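Local coordinates for protein 5'-tyrosyl-DNA phosphodiesterase (Caenorhabditis elegans, PDB 4FVA) that belongs to the endonuclease/exonuclease/phosphatase family, has a DNase I-like fold and binds a magnesium ion, at residues P45-L50 with V120-T125; S66-Y71 with A82-K87; V91-V96 with I110-I115. One frame throughout, in Å; residues are numbered along the deposited sequence.

Contact 1 of 3, residues P45-L50 with V120-T125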
loop_
_atom_site.group_PDB
_atom_site.type_symbol
_atom_site.label_atom_id
_atom_site.label_comp_id
_atom_site.label_asym_id
_atom_site.label_seq_id
_atom_site.Cartn_x
_atom_site.Cartn_y
_atom_site.Cartn_z
ATOM N N PRO A 45 3.183 3.818 11.684
ATOM C CA PRO A 45 2.167 4.485 10.861
ATOM C C PRO A 45 0.783 4.313 11.467
ATOM O O PRO A 45 0.578 3.311 12.174
ATOM C CB PRO A 45 2.253 3.721 9.534
ATOM C CG PRO A 45 2.709 2.326 9.945
ATOM C CD PRO A 45 3.650 2.547 11.091
ATOM N N ASP A 46 -0.138 5.253 11.219
ATOM C CA ASP A 46 -1.502 5.102 11.718
ATOM C C ASP A 46 -2.228 4.024 10.945
ATOM O O ASP A 46 -3.059 3.286 11.494
ATOM C CB ASP A 46 -2.284 6.410 11.588
ATOM C CG ASP A 46 -1.680 7.533 12.412
ATOM O OD1 ASP A 46 -1.466 7.328 13.625
ATOM O OD2 ASP A 46 -1.416 8.613 11.846
ATOM N N ILE A 47 -1.906 3.942 9.659
ATOM C CA ILE A 47 -2.583 3.031 8.751
ATOM C C ILE A 47 -1.521 2.336 7.910
ATOM O O ILE A 47 -0.590 2.977 7.427
ATOM C CB ILE A 47 -3.571 3.788 7.838
ATOM C CG1 ILE A 47 -4.684 4.434 8.677
ATOM C CG2 ILE A 47 -4.181 2.858 6.788
ATOM C CD1 ILE A 47 -5.459 5.498 7.918
ATOM N N LEU A 48 -1.653 1.027 7.750
ATOM C CA LEU A 48 -0.673 0.269 6.993
ATOM C C LEU A 48 -1.340 -0.644 5.977
ATOM O O LEU A 48 -2.202 -1.446 6.335
ATOM C CB LEU A 48 0.214 -0.547 7.943
ATOM C CG LEU A 48 1.178 -1.567 7.327
ATOM C CD1 LEU A 48 2.331 -0.838 6.591
ATOM C CD2 LEU A 48 1.733 -2.516 8.401
ATOM N N PHE A 49 -0.946 -0.494 4.710
ATOM C CA PHE A 49 -1.343 -1.404 3.634
ATOM C C PHE A 49 -0.240 -2.429 3.356
ATOM O O PHE A 49 0.907 -2.046 3.153
ATOM C CB PHE A 49 -1.573 -0.616 2.336
ATOM C CG PHE A 49 -2.790 0.272 2.342
ATOM C CD1 PHE A 49 -3.634 0.339 3.439
ATOM C CD2 PHE A 49 -3.086 1.051 1.222
ATOM C CE1 PHE A 49 -4.774 1.159 3.419
ATOM C CE2 PHE A 49 -4.216 1.876 1.195
ATOM C CZ PHE A 49 -5.064 1.928 2.296
ATOM N N LEU A 50 -0.577 -3.718 3.311
ATOM C CA LEU A 50 0.386 -4.745 2.881
ATOM C C LEU A 50 -0.115 -5.472 1.636
ATOM O O LEU A 50 -1.326 -5.659 1.477
ATOM C CB LEU A 50 0.619 -5.783 3.983
ATOM C CG LEU A 50 1.112 -5.251 5.334
ATOM C CD1 LEU A 50 1.222 -6.404 6.328
ATOM C CD2 LEU A 50 2.472 -4.559 5.145
ATOM N N VAL A 120 -13.373 7.859 6.861
ATOM C CA VAL A 120 -12.174 7.441 6.138
ATOM C C VAL A 120 -12.447 6.201 5.308
ATOM O O VAL A 120 -12.994 5.230 5.826
ATOM C CB VAL A 120 -11.009 7.123 7.097
ATOM C CG1 VAL A 120 -9.775 6.749 6.301
ATOM C CG2 VAL A 120 -10.723 8.307 8.002
ATOM N N PHE A 121 -12.091 6.246 4.026
ATOM C CA PHE A 121 -12.129 5.067 3.156
ATOM C C PHE A 121 -10.705 4.656 2.807
ATOM O O PHE A 121 -9.894 5.488 2.390
ATOM C CB PHE A 121 -12.936 5.335 1.875
ATOM C CG PHE A 121 -14.423 5.469 2.106
ATOM C CD1 PHE A 121 -14.966 6.666 2.559
ATOM C CD2 PHE A 121 -15.278 4.395 1.833
ATOM C CE1 PHE A 121 -16.352 6.790 2.770
ATOM C CE2 PHE A 121 -16.650 4.504 2.025
ATOM C CZ PHE A 121 -17.191 5.708 2.500
ATOM N N LEU A 122 -10.409 3.372 2.987
ATOM C CA LEU A 122 -9.088 2.829 2.702
ATOM C C LEU A 122 -9.251 1.801 1.602
ATOM O O LEU A 122 -9.997 0.834 1.773
ATOM C CB LEU A 122 -8.497 2.161 3.951
ATOM C CG LEU A 122 -8.395 3.055 5.196
ATOM C CD1 LEU A 122 -7.784 2.319 6.395
ATOM C CD2 LEU A 122 -7.594 4.299 4.842
ATOM N N LEU A 123 -8.561 2.008 0.485
ATOM C CA LEU A 123 -8.613 1.086 -0.645
ATOM C C LEU A 123 -7.208 0.592 -0.994
ATOM O O LEU A 123 -6.358 1.367 -1.435
ATOM C CB LEU A 123 -9.255 1.761 -1.856
ATOM C CG LEU A 123 -10.704 2.250 -1.694
ATOM C CD1 LEU A 123 -10.773 3.616 -1.012
ATOM C CD2 LEU A 123 -11.402 2.277 -3.047
ATOM N N ASN A 124 -6.984 -0.702 -0.782
ATOM C CA ASN A 124 -5.682 -1.332 -0.943
ATOM C C ASN A 124 -5.755 -2.390 -2.035
ATOM O O ASN A 124 -6.663 -3.245 -2.029
ATOM C CB ASN A 124 -5.263 -1.965 0.398
ATOM C CG ASN A 124 -3.886 -2.612 0.355
ATOM O OD1 ASN A 124 -3.054 -2.279 -0.487
ATOM N ND2 ASN A 124 -3.641 -3.556 1.277
ATOM N N THR A 125 -4.801 -2.353 -2.962
ATOM C CA THR A 125 -4.807 -3.309 -4.053
ATOM C C THR A 125 -3.406 -3.698 -4.466
ATOM O O THR A 125 -2.438 -3.025 -4.140
ATOM C CB THR A 125 -5.580 -2.794 -5.294
ATOM O OG1 THR A 125 -5.793 -3.878 -6.212
ATOM C CG2 THR A 125 -4.785 -1.681 -5.995
#

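Contact 2 of 3, residues S66-Y71 with A82-K87. With EDO (1,2-ethanediol), chain H.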
loop_
_atom_site.group_PDB
_atom_site.type_symbol
_atom_site.label_atom_id
_atom_site.label_comp_id
_atom_site.label_asym_id
_atom_site.label_seq_id
_atom_site.Cartn_x
_atom_site.Cartn_y
_atom_site.Cartn_z
ATOM N N SER A 66 -1.561 -6.550 18.548
ATOM C CA SER A 66 -1.539 -5.923 19.865
ATOM C C SER A 66 -1.570 -4.403 19.704
ATOM O O SER A 66 -1.886 -3.681 20.648
ATOM C CB SER A 66 -0.316 -6.368 20.676
ATOM O OG SER A 66 0.888 -5.875 20.124
ATOM N N LEU A 67 -1.215 -3.923 18.513
ATOM C CA LEU A 67 -1.129 -2.480 18.233
ATOM C C LEU A 67 -2.171 -1.993 17.209
ATOM O O LEU A 67 -2.497 -0.801 17.156
ATOM C CB LEU A 67 0.269 -2.126 17.711
ATOM C CG LEU A 67 1.444 -1.950 18.674
ATOM C CD1 LEU A 67 1.479 -3.059 19.716
ATOM C CD2 LEU A 67 2.772 -1.889 17.898
ATOM N N TYR A 68 -2.649 -2.917 16.376
ATOM C CA TYR A 68 -3.520 -2.608 15.251
ATOM C C TYR A 68 -4.714 -3.543 15.177
ATOM O O TYR A 68 -4.642 -4.678 15.657
ATOM C CB TYR A 68 -2.741 -2.760 13.926
ATOM C CG TYR A 68 -1.609 -1.781 13.731
ATOM C CD1 TYR A 68 -1.847 -0.532 13.177
ATOM C CD2 TYR A 68 -0.297 -2.119 14.053
ATOM C CE1 TYR A 68 -0.814 0.367 12.968
ATOM C CE2 TYR A 68 0.749 -1.216 13.851
ATOM C CZ TYR A 68 0.472 0.022 13.315
ATOM O OH TYR A 68 1.471 0.933 13.099
ATOM N N LYS A 69 -5.802 -3.086 14.562
ATOM C CA LYS A 69 -6.789 -4.029 14.030
ATOM C C LYS A 69 -6.279 -4.504 12.656
ATOM O O LYS A 69 -5.813 -3.688 11.846
ATOM C CB LYS A 69 -8.158 -3.374 13.866
ATOM C CG LYS A 69 -8.845 -2.946 15.175
ATOM C CD LYS A 69 -10.092 -2.096 14.869
ATOM C CE LYS A 69 -10.864 -1.804 16.149
ATOM N NZ LYS A 69 -11.962 -0.837 15.917
ATOM N N ILE A 70 -6.329 -5.809 12.402
ATOM C CA ILE A 70 -5.796 -6.350 11.151
ATOM C C ILE A 70 -6.919 -6.961 10.309
ATOM O O ILE A 70 -7.659 -7.839 10.777
ATOM C CB ILE A 70 -4.736 -7.440 11.408
ATOM C CG1 ILE A 70 -3.644 -6.931 12.349
ATOM C CG2 ILE A 70 -4.140 -7.951 10.087
ATOM C CD1 ILE A 70 -2.609 -7.976 12.651
ATOM N N TYR A 71 -7.025 -6.513 9.056
ATOM C CA TYR A 71 -8.006 -7.045 8.119
ATOM C C TYR A 71 -7.286 -7.635 6.915
ATOM O O TYR A 71 -6.564 -6.929 6.215
ATOM C CB TYR A 71 -9.042 -5.972 7.706
ATOM C CG TYR A 71 -9.849 -5.504 8.901
ATOM C CD1 TYR A 71 -11.012 -6.171 9.257
ATOM C CD2 TYR A 71 -9.416 -4.462 9.700
ATOM C CE1 TYR A 71 -11.739 -5.801 10.371
ATOM C CE2 TYR A 71 -10.135 -4.072 10.814
ATOM C CZ TYR A 71 -11.301 -4.763 11.137
ATOM O OH TYR A 71 -12.035 -4.408 12.228
ATOM N N ALA A 82 -3.406 -6.910 3.175
ATOM C CA ALA A 82 -3.895 -6.622 4.515
ATOM C C ALA A 82 -3.995 -5.114 4.711
ATOM O O ALA A 82 -3.220 -4.347 4.126
ATOM C CB ALA A 82 -2.983 -7.247 5.574
ATOM N N ILE A 83 -4.944 -4.702 5.547
ATOM C CA ILE A 83 -5.014 -3.319 5.990
ATOM C C ILE A 83 -4.982 -3.353 7.510
ATOM O O ILE A 83 -5.792 -4.056 8.133
ATOM C CB ILE A 83 -6.308 -2.623 5.493
ATOM C CG1 ILE A 83 -6.379 -2.664 3.954
ATOM C CG2 ILE A 83 -6.392 -1.162 6.012
ATOM C CD1 ILE A 83 -7.637 -2.034 3.382
ATOM N N LEU A 84 -4.034 -2.634 8.100
ATOM C CA LEU A 84 -3.944 -2.540 9.555
ATOM C C LEU A 84 -4.255 -1.115 9.959
ATOM O O LEU A 84 -3.700 -0.168 9.383
ATOM C CB LEU A 84 -2.551 -2.937 10.063
ATOM C CG LEU A 84 -2.079 -4.387 9.887
ATOM C CD1 LEU A 84 -1.707 -4.695 8.423
ATOM C CD2 LEU A 84 -0.902 -4.682 10.815
ATOM N N VAL A 85 -5.124 -0.965 10.958
ATOM C CA VAL A 85 -5.496 0.346 11.458
ATOM C C VAL A 85 -5.390 0.437 12.976
ATOM O O VAL A 85 -5.483 -0.562 13.688
ATOM C CB VAL A 85 -6.929 0.749 11.039
ATOM C CG1 VAL A 85 -7.051 0.864 9.496
ATOM C CG2 VAL A 85 -7.933 -0.250 11.609
ATOM N N SER A 86 -5.194 1.654 13.459
ATOM C CA SER A 86 -5.248 1.931 14.884
ATOM C C SER A 86 -6.491 1.304 15.518
ATOM O O SER A 86 -7.526 1.162 14.864
ATOM C CB SER A 86 -5.280 3.444 15.098
ATOM O OG SER A 86 -5.618 3.737 16.436
ATOM N N LYS A 87 -6.387 0.896 16.779
ATOM C CA LYS A 87 -7.550 0.340 17.474
ATOM C C LYS A 87 -8.637 1.391 17.666
ATOM O O LYS A 87 -9.780 1.062 17.982
ATOM C CB LYS A 87 -7.155 -0.294 18.809
ATOM C CG LYS A 87 -6.460 -1.624 18.626
ATOM C CD LYS A 87 -5.637 -1.998 19.821
ATOM C CE LYS A 87 -5.172 -3.437 19.689
ATOM N NZ LYS A 87 -6.313 -4.313 19.319
HETATM C C1 EDO H . -0.296 2.391 16.426
HETATM O O1 EDO H . -0.889 1.482 17.359
HETATM C C2 EDO H . -1.366 3.356 15.933
HETATM O O2 EDO H . -2.423 3.427 16.896
HETATM O O HOH W 1 -3.948 1.382 18.148
HETATM O O HOH W 2 -6.453 -6.505 16.720
#

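Contact 3 of 3, residues V91-V96 with I110-I115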
loop_
_atom_site.group_PDB
_atom_site.type_symbol
_atom_site.label_atom_id
_atom_site.label_comp_id
_atom_site.label_asym_id
_atom_site.label_seq_id
_atom_site.Cartn_x
_atom_site.Cartn_y
_atom_site.Cartn_z
ATOM N N VAL A 91 -14.451 0.620 12.551
ATOM C CA VAL A 91 -14.718 -0.003 11.256
ATOM C C VAL A 91 -16.226 -0.093 11.011
ATOM O O VAL A 91 -16.978 -0.529 11.886
ATOM C CB VAL A 91 -14.090 -1.421 11.134
ATOM C CG1 VAL A 91 -14.484 -2.099 9.800
ATOM C CG2 VAL A 91 -12.550 -1.376 11.294
ATOM N N GLU A 92 -16.659 0.354 9.836
ATOM C CA GLU A 92 -18.066 0.253 9.447
ATOM C C GLU A 92 -18.278 -0.886 8.432
ATOM O O GLU A 92 -19.254 -1.632 8.520
ATOM C CB GLU A 92 -18.571 1.577 8.872
ATOM C CG GLU A 92 -20.047 1.549 8.494
ATOM C CD GLU A 92 -20.969 1.529 9.712
ATOM O OE1 GLU A 92 -20.679 2.250 10.696
ATOM O OE2 GLU A 92 -21.977 0.789 9.688
ATOM N N LYS A 93 -17.358 -1.016 7.476
ATOM C CA LYS A 93 -17.441 -2.063 6.444
ATOM C C LYS A 93 -16.066 -2.581 6.046
ATOM O O LYS A 93 -15.107 -1.813 5.976
ATOM C CB LYS A 93 -18.092 -1.541 5.156
ATOM C CG LYS A 93 -19.564 -1.177 5.211
ATOM C CD LYS A 93 -20.046 -0.922 3.778
ATOM C CE LYS A 93 -21.444 -0.340 3.740
ATOM N NZ LYS A 93 -21.486 1.031 4.321
ATOM N N HIS A 94 -15.977 -3.874 5.744
ATOM C CA HIS A 94 -14.778 -4.405 5.119
ATOM C C HIS A 94 -15.240 -5.149 3.889
ATOM O O HIS A 94 -15.861 -6.197 4.014
ATOM C CB HIS A 94 -14.015 -5.343 6.056
ATOM C CG HIS A 94 -12.762 -5.909 5.454
ATOM N ND1 HIS A 94 -12.289 -7.165 5.761
ATOM C CD2 HIS A 94 -11.894 -5.390 4.549
ATOM C CE1 HIS A 94 -11.170 -7.391 5.091
ATOM N NE2 HIS A 94 -10.907 -6.331 4.349
ATOM N N ASP A 95 -14.886 -4.641 2.709
ATOM C CA ASP A 95 -15.353 -5.237 1.459
ATOM C C ASP A 95 -14.157 -5.645 0.621
ATOM O O ASP A 95 -13.205 -4.886 0.489
ATOM C CB ASP A 95 -16.189 -4.227 0.679
ATOM C CG ASP A 95 -17.506 -3.874 1.385
ATOM O OD1 ASP A 95 -17.909 -4.590 2.325
ATOM O OD2 ASP A 95 -18.118 -2.848 1.021
ATOM N N VAL A 96 -14.225 -6.828 0.022
ATOM C CA VAL A 96 -13.151 -7.301 -0.821
ATOM C C VAL A 96 -13.735 -7.550 -2.184
ATOM O O VAL A 96 -14.491 -8.501 -2.375
ATOM C CB VAL A 96 -12.521 -8.617 -0.274
ATOM C CG1 VAL A 96 -11.479 -9.186 -1.257
ATOM C CG2 VAL A 96 -11.931 -8.399 1.110
ATOM N N ILE A 110 -11.389 -2.880 0.583
ATOM C CA ILE A 110 -11.900 -1.588 1.037
ATOM C C ILE A 110 -12.278 -1.650 2.498
ATOM O O ILE A 110 -13.101 -2.483 2.894
ATOM C CB ILE A 110 -13.126 -1.131 0.205
ATOM C CG1 ILE A 110 -12.741 -1.002 -1.268
ATOM C CG2 ILE A 110 -13.631 0.229 0.669
ATOM C CD1 ILE A 110 -13.946 -0.738 -2.201
ATOM N N LEU A 111 -11.651 -0.803 3.311
ATOM C CA LEU A 111 -12.053 -0.699 4.708
ATOM C C LEU A 111 -12.585 0.708 4.914
ATOM O O LEU A 111 -11.883 1.697 4.676
ATOM C CB LEU A 111 -10.882 -0.974 5.658
ATOM C CG LEU A 111 -11.205 -1.229 7.140
ATOM C CD1 LEU A 111 -11.852 -2.616 7.320
ATOM C CD2 LEU A 111 -9.968 -1.099 8.035
ATOM N N GLU A 112 -13.836 0.781 5.352
ATOM C CA GLU A 112 -14.526 2.041 5.590
ATOM C C GLU A 112 -14.735 2.196 7.090
ATOM O O GLU A 112 -15.147 1.242 7.766
ATOM C CB GLU A 112 -15.889 2.037 4.880
ATOM C CG GLU A 112 -16.766 3.238 5.201
ATOM C CD GLU A 112 -18.185 3.088 4.674
ATOM O OE1 GLU A 112 -18.414 2.282 3.741
ATOM O OE2 GLU A 112 -19.085 3.749 5.232
ATOM N N GLY A 113 -14.460 3.386 7.616
ATOM C CA GLY A 113 -14.678 3.621 9.027
ATOM C C GLY A 113 -14.502 5.085 9.332
ATOM O O GLY A 113 -14.726 5.943 8.484
ATOM N N SER A 114 -14.120 5.380 10.560
ATOM C CA SER A 114 -13.807 6.747 10.930
ATOM C C SER A 114 -12.806 6.754 12.072
ATOM O O SER A 114 -12.734 5.796 12.857
ATOM C CB SER A 114 -15.073 7.521 11.296
ATOM O OG SER A 114 -15.621 7.039 12.498
ATOM N N ILE A 115 -12.012 7.814 12.139
ATOM C CA ILE A 115 -11.122 8.018 13.274
ATOM C C ILE A 115 -11.467 9.399 13.755
ATOM O O ILE A 115 -11.367 10.371 12.996
ATOM C CB ILE A 115 -9.625 7.922 12.943
ATOM C CG1 ILE A 115 -9.406 7.640 11.461
ATOM C CG2 ILE A 115 -8.928 6.878 13.849
ATOM C CD1 ILE A 115 -7.973 7.864 11.019
HETATM O O HOH W 3 -20.428 2.842 1.951
#

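Contact 1 of 3, residues P45-L50 with V120-T125
Phe49 and Asn124 stack in the interior of the beta sandwich of this DNase I-like fold, where strand 47-53 of one sheet faces strand 118-126 of the other. Over residues 47-50 and 120-125 they run in nearly the same direction, 24° apart, with axes 7.5 Å from each other, so side chains rather than backbones fill the gap. The Phe49 ring and the Asn124 amide run antiparallel over one another, their planes 18° apart. Asn124 CB sits over the centre of the ring in a CH-pi contact, 3.9 Å from the centroid. With CG of Asn124 anti to its backbone N (chi1 -178°), the amide carbon lies roughly above the CB-CG bond of Phe49, 3.7 Å from Phe49 CG. Leu122 meets the same ring differently: its CB lies at the edge, near the ring plane, 3.8 Å from Phe49 CZ. Toward the strands' N-terminal ends, Ile47 and Leu122 reach toward each other tip to tip, with Ile47 CG2 against Leu122 CD1 at 3.7 Å. Ile83 of strand 80-86 also packs on both Phe49 and Leu122. The buried amide of Asn124 is held at both ends: OD1 accepts from Gln51 NE2, while ND2 donates to Leu50 O at 3.1 Å, the oxygen lying close to the amide plane and the nitrogen well above the carbonyl plane.

Contact 2 of 3, residues S66-Y71 with A82-K87
Ile70 and Leu84 form the apolar centre, a non-hydrogen-bonded pair of the antiparallel hairpin made by strands 68-72 and 80-86. Their side chains lie side by side and point the same way, with Ile70 CG1 3.9 Å from Leu84 CD2. Tyr68 crosses Leu84 at about a right angle, with Tyr68 CB 3.9 Å from Leu84 CB, while the ring edge runs beside the Val85 carbonyl. On the other face of the sheet, Lys69 CB meets Val85 CG2 at 3.9 Å, and the rim of the Tyr71 ring is turned toward Val85 more loosely.

Two hydrogen-bonded pairs flank this one along the strands. Lys69 and Val85 exchange N-H...O bonds, the one from Lys69 N to Val85 O being 2.7 Å long; Tyr71 and Ile83 exchange another two.

Towards the open end of the hairpin the contact becomes polar. Water 1 donates to Leu67 O and accepts from Lys87 N, 2.8 Å from each, thereby bridging the segments. A 1,2-ethanediol, probably from the crystallisation liquor, donates a hydrogen bond from O1 to Leu67 O at 2.8 Å. The bend of Lys87 at its last torsion (chi4 -48°) turns NZ toward water 2, which accepts a weak bond from it and donates to Tyr68 O. The extended Lys69 chain instead carries its ammonium past Lys87 to Phe89 O.

Strand 68-72 is the outermost of its sheet, and strand 80-86 is bonded on its other side to strand 47-53. Tyr68 OH reaches Pro45 O, while Ile83 and Val85 face strands 107-115 and 118-126 of the second sheet.

Contact 3 of 3, residues V91-V96 with I110-I115
Leu111 CG stands anti to its backbone N (chi1 -166°), and with chi2 at 72° CD1 comes to lie between Val91 and His94, 3.7 Å from Val91 CG1 and equally far from His94 CB. The Val91 and Leu111 side chains cross at about a right angle. On the other face of the sheet, Glu112 extends fully (chi2 -170°) alongside Lys93, and the two point the same way. Lys93 bends at its last torsion, and NZ forms a salt bridge with Glu112 OE1, the hydrogen bond within it long and weak at 3.4 Å. Water 3 spans the same two groups, donating to OE1 and accepting from NZ, while Glu112 OE2 pairs with Lys119.

The backbone here is an antiparallel hairpin interrupted by a classic beta bulge, in which two residues, Glu92 and Lys93, stand opposite the single Glu112. Glu112 O is therefore gripped by two donors, Glu92 N at 2.7 Å and Lys93 N at 3.2 Å, each tilted out of the carbonyl plane. Beyond the bulge, Glu112 N returns a bond to Lys93 O, and Asp95 and Ile110 exchange a pair. The His94 ring lies edge-to-face with Tyr71 of strand 68-72, and its edge near CD2 approaches Ile110 O at 3.6 Å, while NE2 is hydrogen-bonded to Gln109 NE2.

In the fold
From the N terminus, the chain enters contact 1 at 45-50 and leaves it only at 120-125, so contact 1 closes a long loop that holds the other two. Contact 2 closes the first hairpin inside it, 66-71 with 82-87, and contact 3 then closes the second, 91-96 with 110-115; these two follow in series and do not cross. Contact 2 extends the sheet containing strand 47-53, through the bond between Leu48 O and Leu84 N. Contact 3 extends the sheet containing strand 118-126, through Leu111 N and Leu122 O. Contact 1 joins the sheets across their interface, and Tyr71 packing against Val91, His94 and Leu111 joins them again farther from the centre of the chain.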